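Local coordinates for protein transcription termination factor FttA (Methanosarcina mazei, PDB 2XR1) that probably terminates transcription by cutting nascent RNA at the polymerase exit channel and degrading it as a zinc-dependent endonuclease and 5'-3' exonuclease, at residues E31-G34 and L39-E42; L253-F258 and L278-Y283; K360-D365 and D395-L400; S619-K622 and I626-R629. All blocks are in the same frame, centred on the assembly; numbering follows the deposited sequence.

Overall arrangement
Along the chain the four contacts follow one another without interleaving, and none touches another. Contact 1 lies in the first KH domain, its centre about 31 Å from that of contact 2, with nearest atoms about 13 Å apart, and about 47 Å from that of contact 4; this probable RNA-binding module sits beside the zinc-dependent nuclease. Contact 2 joins helices 254-259 and 270-290 in the metallo-beta-lactamase part, the closest of the four to the middle of the chain. Contact 3, its centre about 30 Å from the centres of contacts 2 and 4, ties a metallo-beta-lactamase loop to helix 393-409 in the beta-CASP region. Contact 4 packs helix 610-624 on strand 627-630, back in the metallo-beta-lactamase fold.

Contact 1: residues E31-G34 and L39-E42; sequences EFEG and LYTE
Glu33 and Tyr40 reach each other because both place CG anti to their own carbonyl carbon, with chi1 at -62° and -74°. Beyond CG the glutamate chain is extended, which carries its carboxylate across to the phenol end of the tyrosine. The two side chains come from opposite directions, and the carboxylate plane is turned 48° from the ring. OE2 of Glu33 lies in the plane of the Tyr40 ring, at the edge that bears the hydroxyl. Its modelled separation from OH is too short to be reliable, so the type of that interaction stays doubtful. Glu33 OE1 is 3.2 Å from Tyr40 OH, but the angle is poor for a hydrogen bond. The firm polar partner of the carboxylate is Arg68, which forms a salt bridge with OE1. At the CE2 edge of the ring, Glu31 CB lies 4.4 Å from Tyr40 CE2, an apolar touch only. The backbones are 6.8 Å apart between Glu31 CA and Leu39 CA. Strands 30-33 and 36-41 form a beta hairpin of the first KH domain, an RNA-binding type of module. Phe32 and Leu39, alternating with the residues above, turn to helix 7-18, while strand 65-69 runs parallel to 36-41 along its other edge and supplies Arg68.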
loop_
_atom_site.group_PDB
_atom_site.type_symbol
_atom_site.label_atom_id
_atom_site.label_comp_id
_atom_site.label_asym_id
_atom_site.label_seq_id
_atom_site.Cartn_x
_atom_site.Cartn_y
_atom_site.Cartn_z
ATOM N N GLU B 31 7.135 29.380 -20.911
ATOM C CA GLU B 31 7.668 28.241 -20.158
ATOM C C GLU B 31 6.752 27.872 -19.011
ATOM O O GLU B 31 6.209 28.714 -18.371
ATOM C CB GLU B 31 8.995 28.613 -19.496
ATOM C CG GLU B 31 10.218 28.562 -20.408
ATOM C CD GLU B 31 10.657 27.118 -20.782
ATOM O OE1 GLU B 31 10.281 26.144 -20.082
ATOM O OE2 GLU B 31 11.373 26.965 -21.789
ATOM N N PHE B 32 6.618 26.593 -18.750
ATOM C CA PHE B 32 6.024 26.092 -17.539
ATOM C C PHE B 32 7.085 26.127 -16.447
ATOM O O PHE B 32 8.082 25.441 -16.560
ATOM C CB PHE B 32 5.608 24.647 -17.724
ATOM C CG PHE B 32 4.497 24.441 -18.713
ATOM C CD1 PHE B 32 3.247 25.059 -18.545
ATOM C CD2 PHE B 32 4.671 23.568 -19.780
ATOM C CE1 PHE B 32 2.219 24.837 -19.446
ATOM C CE2 PHE B 32 3.655 23.346 -20.674
ATOM C CZ PHE B 32 2.420 23.984 -20.507
ATOM N N GLU B 33 6.895 26.947 -15.408
ATOM C CA GLU B 33 7.845 26.976 -14.294
ATOM C C GLU B 33 7.111 26.624 -13.029
ATOM O O GLU B 33 6.303 27.395 -12.524
ATOM C CB GLU B 33 8.556 28.318 -14.178
ATOM C CG GLU B 33 9.389 28.642 -15.409
ATOM C CD GLU B 33 10.097 30.007 -15.363
ATOM O OE1 GLU B 33 10.018 30.706 -14.313
ATOM O OE2 GLU B 33 10.734 30.374 -16.395
ATOM N N GLY B 34 7.372 25.424 -12.535
ATOM C CA GLY B 34 6.563 24.863 -11.477
ATOM C C GLY B 34 5.110 24.850 -11.922
ATOM O O GLY B 34 4.807 24.607 -13.106
ATOM N N LEU B 39 5.053 33.815 -19.015
ATOM C CA LEU B 39 5.371 34.601 -20.224
ATOM C C LEU B 39 6.551 35.512 -19.950
ATOM O O LEU B 39 6.486 36.356 -19.074
ATOM C CB LEU B 39 4.192 35.504 -20.650
ATOM C CG LEU B 39 2.800 34.896 -20.606
ATOM C CD1 LEU B 39 1.787 35.875 -21.183
ATOM C CD2 LEU B 39 2.818 33.595 -21.348
ATOM N N TYR B 40 7.594 35.389 -20.749
ATOM C CA TYR B 40 8.679 36.344 -20.708
ATOM C C TYR B 40 8.436 37.511 -21.669
ATOM O O TYR B 40 7.895 37.315 -22.745
ATOM C CB TYR B 40 9.987 35.628 -21.018
ATOM C CG TYR B 40 10.429 34.791 -19.834
ATOM C CD1 TYR B 40 11.044 35.388 -18.730
ATOM C CD2 TYR B 40 10.179 33.415 -19.793
ATOM C CE1 TYR B 40 11.426 34.645 -17.641
ATOM C CE2 TYR B 40 10.547 32.651 -18.697
ATOM C CZ TYR B 40 11.174 33.266 -17.617
ATOM O OH TYR B 40 11.557 32.501 -16.513
ATOM N N THR B 41 8.835 38.720 -21.273
ATOM C CA THR B 41 8.602 39.911 -22.069
ATOM C C THR B 41 9.760 40.877 -21.936
ATOM O O THR B 41 10.363 40.968 -20.873
ATOM C CB THR B 41 7.333 40.617 -21.575
ATOM O OG1 THR B 41 6.886 41.602 -22.524
ATOM C CG2 THR B 41 7.590 41.284 -20.208
ATOM N N GLU B 42 10.054 41.613 -23.011
ATOM C CA GLU B 42 11.022 42.722 -22.964
ATOM C C GLU B 42 10.323 44.042 -22.677
ATOM O O GLU B 42 10.962 45.082 -22.621
ATOM C CB GLU B 42 11.801 42.808 -24.266
ATOM C CG GLU B 42 12.699 41.610 -24.496
ATOM C CD GLU B 42 13.443 41.671 -25.824
ATOM O OE1 GLU B 42 12.774 41.774 -26.870
ATOM O OE2 GLU B 42 14.691 41.613 -25.821
#

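Contact 2: residues L253-F258 and L278-Y283; sequences LVPLLF and LLQLDY
Pro255 and Gln280 mark the closest approach of the two backbones, with Pro255 CA 8.6 Å from Gln280 CA, a gap that the side chains have to fill. Leu253 occupies the N-cap position of the short helix 254-259, and its carbonyl O receives a weak bond from Leu256 N at 2.8 Å. Pro255 therefore sits in the first turn, where a residue without an N-H costs the helix little. Segment 278-283 is regular mid-helix, as the bond from Tyr283 N to Leu279 O at 2.9 Å attests. The proline ring and the glutamine both leave their backbones pointing at the opposing segment. Gln280 is extended past CG (chi2 177°), which lays its terminal amide alongside the CG-CD bond of the pyrrolidine. One end of the amide faces each carbon: Gln280 OE1 is 3.4 Å from Pro255 CG, and Gln280 NE2 is 3.4 Å from Pro255 CD. Val254 adds a looser touch, its CB lying 4.4 Å from Gln280 NE2. Val301 and Thr304 of helix 299-306 pack against the same group of side chains. Across the two segments the contact is van der Waals in kind, an amide against aliphatic carbons. The polar demand is met elsewhere: NE2 donates to Gln251 OE1, which is consistent with the modelled orientation of the amide and links helix 270-290 to the residue directly after His250, a ligand of the second zinc ion.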
loop_
_atom_site.group_PDB
_atom_site.type_symbol
_atom_site.label_atom_id
_atom_site.label_comp_id
_atom_site.label_asym_id
_atom_site.label_seq_id
_atom_site.Cartn_x
_atom_site.Cartn_y
_atom_site.Cartn_z
ATOM N N LEU B 253 11.414 15.671 8.532
ATOM C CA LEU B 253 12.164 14.707 7.753
ATOM C C LEU B 253 12.020 14.922 6.248
ATOM O O LEU B 253 12.539 14.135 5.449
ATOM C CB LEU B 253 11.765 13.296 8.129
ATOM C CG LEU B 253 12.322 12.834 9.495
ATOM C CD1 LEU B 253 11.776 11.460 9.807
ATOM C CD2 LEU B 253 13.805 12.821 9.516
ATOM N N VAL B 254 11.429 16.030 5.840
ATOM C CA VAL B 254 11.404 16.329 4.435
ATOM C C VAL B 254 12.816 16.370 3.840
ATOM O O VAL B 254 13.007 15.917 2.721
ATOM C CB VAL B 254 10.656 17.616 4.127
ATOM C CG1 VAL B 254 10.915 18.089 2.633
ATOM C CG2 VAL B 254 9.181 17.404 4.417
ATOM N N PRO B 255 13.809 16.888 4.571
ATOM C CA PRO B 255 15.113 16.812 3.981
ATOM C C PRO B 255 15.652 15.394 3.851
ATOM O O PRO B 255 16.532 15.176 3.026
ATOM C CB PRO B 255 15.991 17.653 4.931
ATOM C CG PRO B 255 15.081 18.607 5.517
ATOM C CD PRO B 255 13.781 17.812 5.708
ATOM N N LEU B 256 15.171 14.440 4.643
ATOM C CA LEU B 256 15.641 13.060 4.513
ATOM C C LEU B 256 15.200 12.496 3.160
ATOM O O LEU B 256 15.900 11.701 2.547
ATOM C CB LEU B 256 15.057 12.204 5.640
ATOM C CG LEU B 256 15.574 10.784 5.858
ATOM C CD1 LEU B 256 17.060 10.755 6.046
ATOM C CD2 LEU B 256 14.911 10.210 7.037
ATOM N N LEU B 257 14.012 12.917 2.698
ATOM C CA LEU B 257 13.546 12.554 1.350
ATOM C C LEU B 257 14.579 12.945 0.312
ATOM O O LEU B 257 14.907 12.155 -0.572
ATOM C CB LEU B 257 12.215 13.217 1.006
ATOM C CG LEU B 257 11.048 12.781 1.899
ATOM C CD1 LEU B 257 9.754 13.525 1.619
ATOM C CD2 LEU B 257 10.821 11.284 1.775
ATOM N N PHE B 258 15.118 14.146 0.431
ATOM C CA PHE B 258 16.145 14.584 -0.516
ATOM C C PHE B 258 17.459 13.787 -0.362
ATOM O O PHE B 258 18.113 13.427 -1.345
ATOM C CB PHE B 258 16.344 16.091 -0.399
ATOM C CG PHE B 258 15.221 16.871 -0.987
ATOM C CD1 PHE B 258 15.161 17.100 -2.338
ATOM C CD2 PHE B 258 14.220 17.333 -0.209
ATOM C CE1 PHE B 258 14.146 17.793 -2.872
ATOM C CE2 PHE B 258 13.174 18.032 -0.760
ATOM C CZ PHE B 258 13.136 18.250 -2.081
ATOM N N LEU B 278 13.940 27.550 9.465
ATOM C CA LEU B 278 14.383 27.916 10.815
ATOM C C LEU B 278 14.398 26.713 11.722
ATOM O O LEU B 278 15.414 26.413 12.370
ATOM C CB LEU B 278 13.442 28.948 11.421
ATOM C CG LEU B 278 13.863 29.462 12.784
ATOM C CD1 LEU B 278 15.155 30.213 12.646
ATOM C CD2 LEU B 278 12.792 30.319 13.355
ATOM N N LEU B 279 13.267 26.022 11.775
ATOM C CA LEU B 279 13.157 24.880 12.661
ATOM C C LEU B 279 14.043 23.723 12.242
ATOM O O LEU B 279 14.547 23.032 13.089
ATOM C CB LEU B 279 11.719 24.393 12.761
ATOM C CG LEU B 279 10.709 25.339 13.389
ATOM C CD1 LEU B 279 9.314 24.705 13.315
ATOM C CD2 LEU B 279 11.141 25.725 14.810
ATOM N N GLN B 280 14.222 23.503 10.954
ATOM C CA GLN B 280 15.063 22.414 10.500
ATOM C C GLN B 280 16.525 22.639 10.870
ATOM O O GLN B 280 17.165 21.761 11.464
ATOM C CB GLN B 280 14.902 22.196 8.998
ATOM C CG GLN B 280 13.585 21.495 8.604
ATOM C CD GLN B 280 13.410 21.345 7.103
ATOM O OE1 GLN B 280 14.249 21.768 6.338
ATOM N NE2 GLN B 280 12.318 20.724 6.681
ATOM N N LEU B 281 17.064 23.807 10.536
ATOM C CA LEU B 281 18.475 24.083 10.851
ATOM C C LEU B 281 18.683 23.973 12.331
ATOM O O LEU B 281 19.720 23.525 12.766
ATOM C CB LEU B 281 18.917 25.484 10.402
ATOM C CG LEU B 281 18.991 25.704 8.893
ATOM C CD1 LEU B 281 19.243 27.156 8.526
ATOM C CD2 LEU B 281 20.072 24.824 8.293
ATOM N N ASP B 282 17.696 24.391 13.105
ATOM C CA ASP B 282 17.792 24.311 14.545
ATOM C C ASP B 282 17.701 22.879 15.042
ATOM O O ASP B 282 18.330 22.519 16.012
ATOM C CB ASP B 282 16.695 25.121 15.187
ATOM C CG ASP B 282 16.816 25.160 16.695
ATOM O OD1 ASP B 282 17.873 25.575 17.205
ATOM O OD2 ASP B 282 15.835 24.758 17.377
ATOM N N TYR B 283 16.893 22.067 14.399
ATOM C CA TYR B 283 16.736 20.692 14.815
ATOM C C TYR B 283 18.069 20.014 14.789
ATOM O O TYR B 283 18.512 19.489 15.817
ATOM C CB TYR B 283 15.759 19.970 13.917
ATOM C CG TYR B 283 15.617 18.476 14.142
ATOM C CD1 TYR B 283 15.369 17.946 15.402
ATOM C CD2 TYR B 283 15.659 17.586 13.057
ATOM C CE1 TYR B 283 15.193 16.568 15.581
ATOM C CE2 TYR B 283 15.485 16.215 13.230
ATOM C CZ TYR B 283 15.245 15.711 14.485
ATOM O OH TYR B 283 15.078 14.342 14.619
#

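Contact 3: residues K360-D365 and D395-L400; sequences KTRLFD and DAEKHL
Arg362 and Glu397 form a salt bridge on the surface, between a loop of the metallo-beta-lactamase fold and helix 393-409, which opens the beta-CASP region. One N-H of Arg362 NH1 is given to Glu397 OE2 at 3.0 Å, with an angle of 144° at the hydrogen, so the bond is noticeably bent. The acceptor lies in the guanidinium plane, at its edge, yet the donor meets OE2 on the syn side and 34° out of the carboxylate plane. That mismatch follows from the 47° between the two flat groups, and the geometry is that of a single-pronged bridge: Glu397 OE1 stays 3.8 Å from Arg362 NH1. The arginine is folded at chi2 and chi3, which brings its CD to 3.8 Å from Glu397 OE2, whereas the glutamate is extended beyond CG and reaches out from its helix.

In the next shell, NH1 has a second carboxylate partner, Glu433 of helix 423-436, and the sharing of one positive group between two acids probably eases the repulsion between them. From that helix Ile429 touches the side chain of Arg362 and Val430 that of Glu397. Further out, the loop is anchored through Lys360, salt-bridged to Asp468, and through a backbone bond of Leu363 with Asn466. Its turn is held from within by an ST motif together with a bond from Thr361 N to Phe364 O at 3.1 Å: Thr361 OG1 accepts from Phe364 N at 3.2 Å.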
loop_
_atom_site.group_PDB
_atom_site.type_symbol
_atom_site.label_atom_id
_atom_site.label_comp_id
_atom_site.label_asym_id
_atom_site.label_seq_id
_atom_site.Cartn_x
_atom_site.Cartn_y
_atom_site.Cartn_z
ATOM N N LYS B 360 -11.852 31.269 16.287
ATOM C CA LYS B 360 -11.049 32.488 16.106
ATOM C C LYS B 360 -10.178 32.661 17.340
ATOM O O LYS B 360 -10.676 32.610 18.436
ATOM C CB LYS B 360 -11.935 33.735 15.953
ATOM C CG LYS B 360 -11.233 34.903 15.181
ATOM C CD LYS B 360 -11.257 36.234 15.982
ATOM C CE LYS B 360 -11.283 37.461 15.070
ATOM N NZ LYS B 360 -11.888 38.621 15.773
ATOM N N THR B 361 -8.886 32.893 17.145
ATOM C CA THR B 361 -7.931 33.000 18.240
ATOM C C THR B 361 -7.311 34.386 18.203
ATOM O O THR B 361 -7.664 35.182 17.335
ATOM C CB THR B 361 -6.855 31.888 18.141
ATOM O OG1 THR B 361 -6.145 31.986 16.894
ATOM C CG2 THR B 361 -7.525 30.490 18.271
ATOM N N ARG B 362 -6.428 34.705 19.144
ATOM C CA ARG B 362 -5.808 36.004 19.127
ATOM C C ARG B 362 -5.026 36.249 17.837
ATOM O O ARG B 362 -4.936 37.378 17.396
ATOM C CB ARG B 362 -4.885 36.219 20.350
ATOM C CG ARG B 362 -5.561 36.130 21.713
ATOM C CD ARG B 362 -6.729 37.067 21.831
ATOM N NE ARG B 362 -6.213 38.408 21.877
ATOM C CZ ARG B 362 -5.860 39.020 22.998
ATOM N NH1 ARG B 362 -6.018 38.409 24.178
ATOM N NH2 ARG B 362 -5.368 40.256 22.949
ATOM N N LEU B 363 -4.443 35.212 17.249
ATOM C CA LEU B 363 -3.561 35.373 16.089
ATOM C C LEU B 363 -4.243 35.090 14.750
ATOM O O LEU B 363 -3.963 35.760 13.747
ATOM C CB LEU B 363 -2.335 34.454 16.197
ATOM C CG LEU B 363 -1.203 34.766 17.179
ATOM C CD1 LEU B 363 -0.269 33.591 17.172
ATOM C CD2 LEU B 363 -0.445 35.986 16.775
ATOM N N PHE B 364 -5.117 34.099 14.721
ATOM C CA PHE B 364 -5.611 33.560 13.452
ATOM C C PHE B 364 -7.135 33.493 13.331
ATOM O O PHE B 364 -7.857 33.686 14.312
ATOM C CB PHE B 364 -5.062 32.170 13.272
ATOM C CG PHE B 364 -3.579 32.080 13.470
ATOM C CD1 PHE B 364 -2.704 32.760 12.607
ATOM C CD2 PHE B 364 -3.046 31.285 14.505
ATOM C CE1 PHE B 364 -1.335 32.648 12.781
ATOM C CE2 PHE B 364 -1.670 31.192 14.688
ATOM C CZ PHE B 364 -0.816 31.864 13.825
ATOM N N ASP B 365 -7.605 33.272 12.111
ATOM C CA ASP B 365 -9.033 33.091 11.855
ATOM C C ASP B 365 -9.316 31.597 11.951
ATOM O O ASP B 365 -8.399 30.797 11.942
ATOM C CB ASP B 365 -9.414 33.601 10.472
ATOM C CG ASP B 365 -9.186 35.098 10.300
ATOM O OD1 ASP B 365 -9.842 35.928 11.016
ATOM O OD2 ASP B 365 -8.344 35.444 9.403
ATOM N N ASP B 395 -11.386 32.409 29.523
ATOM C CA ASP B 395 -11.093 31.700 30.774
ATOM C C ASP B 395 -9.652 31.188 30.848
ATOM O O ASP B 395 -9.098 31.060 31.916
ATOM C CB ASP B 395 -12.026 30.481 30.925
ATOM C CG ASP B 395 -13.491 30.853 31.157
ATOM O OD1 ASP B 395 -13.796 31.997 31.574
ATOM O OD2 ASP B 395 -14.343 29.962 30.960
ATOM N N ALA B 396 -9.057 30.839 29.721
ATOM C CA ALA B 396 -7.692 30.308 29.752
ATOM C C ALA B 396 -6.745 31.424 30.125
ATOM O O ALA B 396 -5.770 31.230 30.859
ATOM C CB ALA B 396 -7.305 29.733 28.385
ATOM N N GLU B 397 -7.047 32.603 29.589
ATOM C CA GLU B 397 -6.254 33.788 29.848
ATOM C C GLU B 397 -6.281 34.159 31.324
ATOM O O GLU B 397 -5.221 34.294 31.936
ATOM C CB GLU B 397 -6.743 34.941 29.008
ATOM C CG GLU B 397 -6.488 34.747 27.519
ATOM C CD GLU B 397 -6.954 35.936 26.738
ATOM O OE1 GLU B 397 -7.427 36.917 27.388
ATOM O OE2 GLU B 397 -6.837 35.895 25.494
ATOM N N LYS B 398 -7.474 34.259 31.901
ATOM C CA LYS B 398 -7.571 34.589 33.323
ATOM C C LYS B 398 -6.799 33.580 34.152
ATOM O O LYS B 398 -6.069 33.960 35.043
ATOM C CB LYS B 398 -9.022 34.692 33.813
ATOM C CG LYS B 398 -9.235 35.739 34.937
ATOM N N HIS B 399 -6.901 32.307 33.793
ATOM C CA HIS B 399 -6.165 31.246 34.479
ATOM C C HIS B 399 -4.676 31.450 34.364
ATOM O O HIS B 399 -3.972 31.420 35.363
ATOM C CB HIS B 399 -6.538 29.855 33.931
ATOM C CG HIS B 399 -6.080 28.716 34.791
ATOM N ND1 HIS B 399 -6.455 27.416 34.553
ATOM C CD2 HIS B 399 -5.325 28.687 35.915
ATOM C CE1 HIS B 399 -5.931 26.632 35.477
ATOM N NE2 HIS B 399 -5.250 27.383 36.321
ATOM N N LEU B 400 -4.175 31.678 33.152
ATOM C CA LEU B 400 -2.743 31.938 33.026
ATOM C C LEU B 400 -2.323 33.134 33.875
ATOM O O LEU B 400 -1.273 33.109 34.469
ATOM C CB LEU B 400 -2.338 32.179 31.584
ATOM C CG LEU B 400 -0.819 32.218 31.382
ATOM C CD1 LEU B 400 -0.241 30.946 31.957
ATOM C CD2 LEU B 400 -0.439 32.369 29.934
#

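Contact 4: residues S619-K622 and I626-R629; sequences SVYK and IETR
Tyr621 and Ile626 bring the backbones close, CA to CA 4.9 Å, and Tyr621 CA makes a CA-H...O contact with Ile626 O at 3.3 Å. The tyrosine then lies over the chain that follows. Glu627 CA stands over the centre of its ring, 3.8 Å from the centroid and 9° off the normal, a CH-pi contact over the face. Glu627 runs alongside the ring in the same direction, its CG 3.6 Å from Tyr621 OH; with chi1 at -173° and the chain extended, the carboxylate continues outward to a salt bridge with Arg602. Helix 610-624 and strand 627-630 are the last two elements of a beta-alpha-beta unit that starts with strand 602-606, and 627-630 runs parallel to that strand as the outermost strand of its sheet within the chain. Inward from the tyrosine, Val620 points at the strand: its CG1 is 4.1 Å from Ile626 CB. The side chains of Val620 and Thr628 cross at about a right angle, with CG1 against the methyl, whose placement is doubtful. The hydroxyl of Thr628 bonds back to Ala617 O in the helix. Met590 of helix 586-594 packs on Val620, and Val593 of the same helix on Ile626.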
loop_
_atom_site.group_PDB
_atom_site.type_symbol
_atom_site.label_atom_id
_atom_site.label_comp_id
_atom_site.label_asym_id
_atom_site.label_seq_id
_atom_site.Cartn_x
_atom_site.Cartn_y
_atom_site.Cartn_z
ATOM N N SER B 619 -17.488 8.588 17.146
ATOM C CA SER B 619 -18.387 9.687 17.483
ATOM C C SER B 619 -18.999 10.340 16.241
ATOM O O SER B 619 -20.216 10.577 16.221
ATOM C CB SER B 619 -17.714 10.688 18.394
ATOM O OG SER B 619 -17.506 10.043 19.630
ATOM N N VAL B 620 -18.187 10.581 15.209
ATOM C CA VAL B 620 -18.677 11.196 13.998
ATOM C C VAL B 620 -19.637 10.278 13.260
ATOM O O VAL B 620 -20.684 10.720 12.784
ATOM C CB VAL B 620 -17.534 11.630 13.042
ATOM C CG1 VAL B 620 -18.116 12.141 11.742
ATOM C CG2 VAL B 620 -16.697 12.692 13.649
ATOM N N TYR B 621 -19.348 8.993 13.210
ATOM C CA TYR B 621 -20.338 8.045 12.618
ATOM C C TYR B 621 -21.643 8.118 13.356
ATOM O O TYR B 621 -22.667 8.162 12.725
ATOM C CB TYR B 621 -19.854 6.603 12.714
ATOM C CG TYR B 621 -20.112 5.674 11.542
ATOM C CD1 TYR B 621 -21.322 5.676 10.865
ATOM C CD2 TYR B 621 -19.126 4.741 11.150
ATOM C CE1 TYR B 621 -21.559 4.793 9.787
ATOM C CE2 TYR B 621 -19.328 3.850 10.089
ATOM C CZ TYR B 621 -20.561 3.878 9.406
ATOM O OH TYR B 621 -20.790 3.007 8.361
ATOM N N LYS B 622 -21.586 8.121 14.686
ATOM C CA LYS B 622 -22.774 8.055 15.535
ATOM C C LYS B 622 -23.587 9.357 15.486
ATOM O O LYS B 622 -24.761 9.326 15.181
ATOM C CB LYS B 622 -22.374 7.718 16.988
ATOM C CG LYS B 622 -23.524 7.315 17.913
ATOM N N ILE B 626 -21.963 10.198 9.299
ATOM C CA ILE B 626 -20.980 10.119 8.211
ATOM C C ILE B 626 -20.073 8.900 8.448
ATOM O O ILE B 626 -19.526 8.726 9.506
ATOM C CB ILE B 626 -20.093 11.382 8.199
ATOM C CG1 ILE B 626 -20.916 12.626 7.984
ATOM C CG2 ILE B 626 -19.023 11.300 7.143
ATOM C CD1 ILE B 626 -20.131 13.865 8.338
ATOM N N GLU B 627 -19.899 8.039 7.471
ATOM C CA GLU B 627 -19.000 6.893 7.672
ATOM C C GLU B 627 -17.562 7.316 7.986
ATOM O O GLU B 627 -16.877 7.943 7.149
ATOM C CB GLU B 627 -18.982 6.031 6.436
ATOM C CG GLU B 627 -18.215 4.753 6.604
ATOM C CD GLU B 627 -18.275 3.895 5.353
ATOM O OE1 GLU B 627 -19.377 3.366 5.031
ATOM O OE2 GLU B 627 -17.220 3.771 4.674
ATOM N N THR B 628 -17.089 6.991 9.186
ATOM C CA THR B 628 -15.731 7.400 9.541
ATOM C C THR B 628 -14.968 6.362 10.362
ATOM O O THR B 628 -15.550 5.629 11.143
ATOM C CB THR B 628 -15.695 8.798 10.216
ATOM O OG1 THR B 628 -15.275 8.678 11.569
ATOM C CG2 THR B 628 -17.047 9.515 10.129
ATOM N N ARG B 629 -13.658 6.337 10.194
ATOM C CA ARG B 629 -12.802 5.308 10.743
ATOM C C ARG B 629 -11.350 5.793 10.918
ATOM O O ARG B 629 -10.850 6.571 10.094
ATOM C CB ARG B 629 -12.803 4.141 9.779
ATOM C CG ARG B 629 -11.672 3.149 10.004
ATOM C CD ARG B 629 -11.996 1.727 9.434
ATOM N NE ARG B 629 -12.024 1.676 7.959
ATOM C CZ ARG B 629 -10.949 1.762 7.163
ATOM N NH1 ARG B 629 -9.718 1.928 7.669
ATOM N NH2 ARG B 629 -11.117 1.683 5.840
#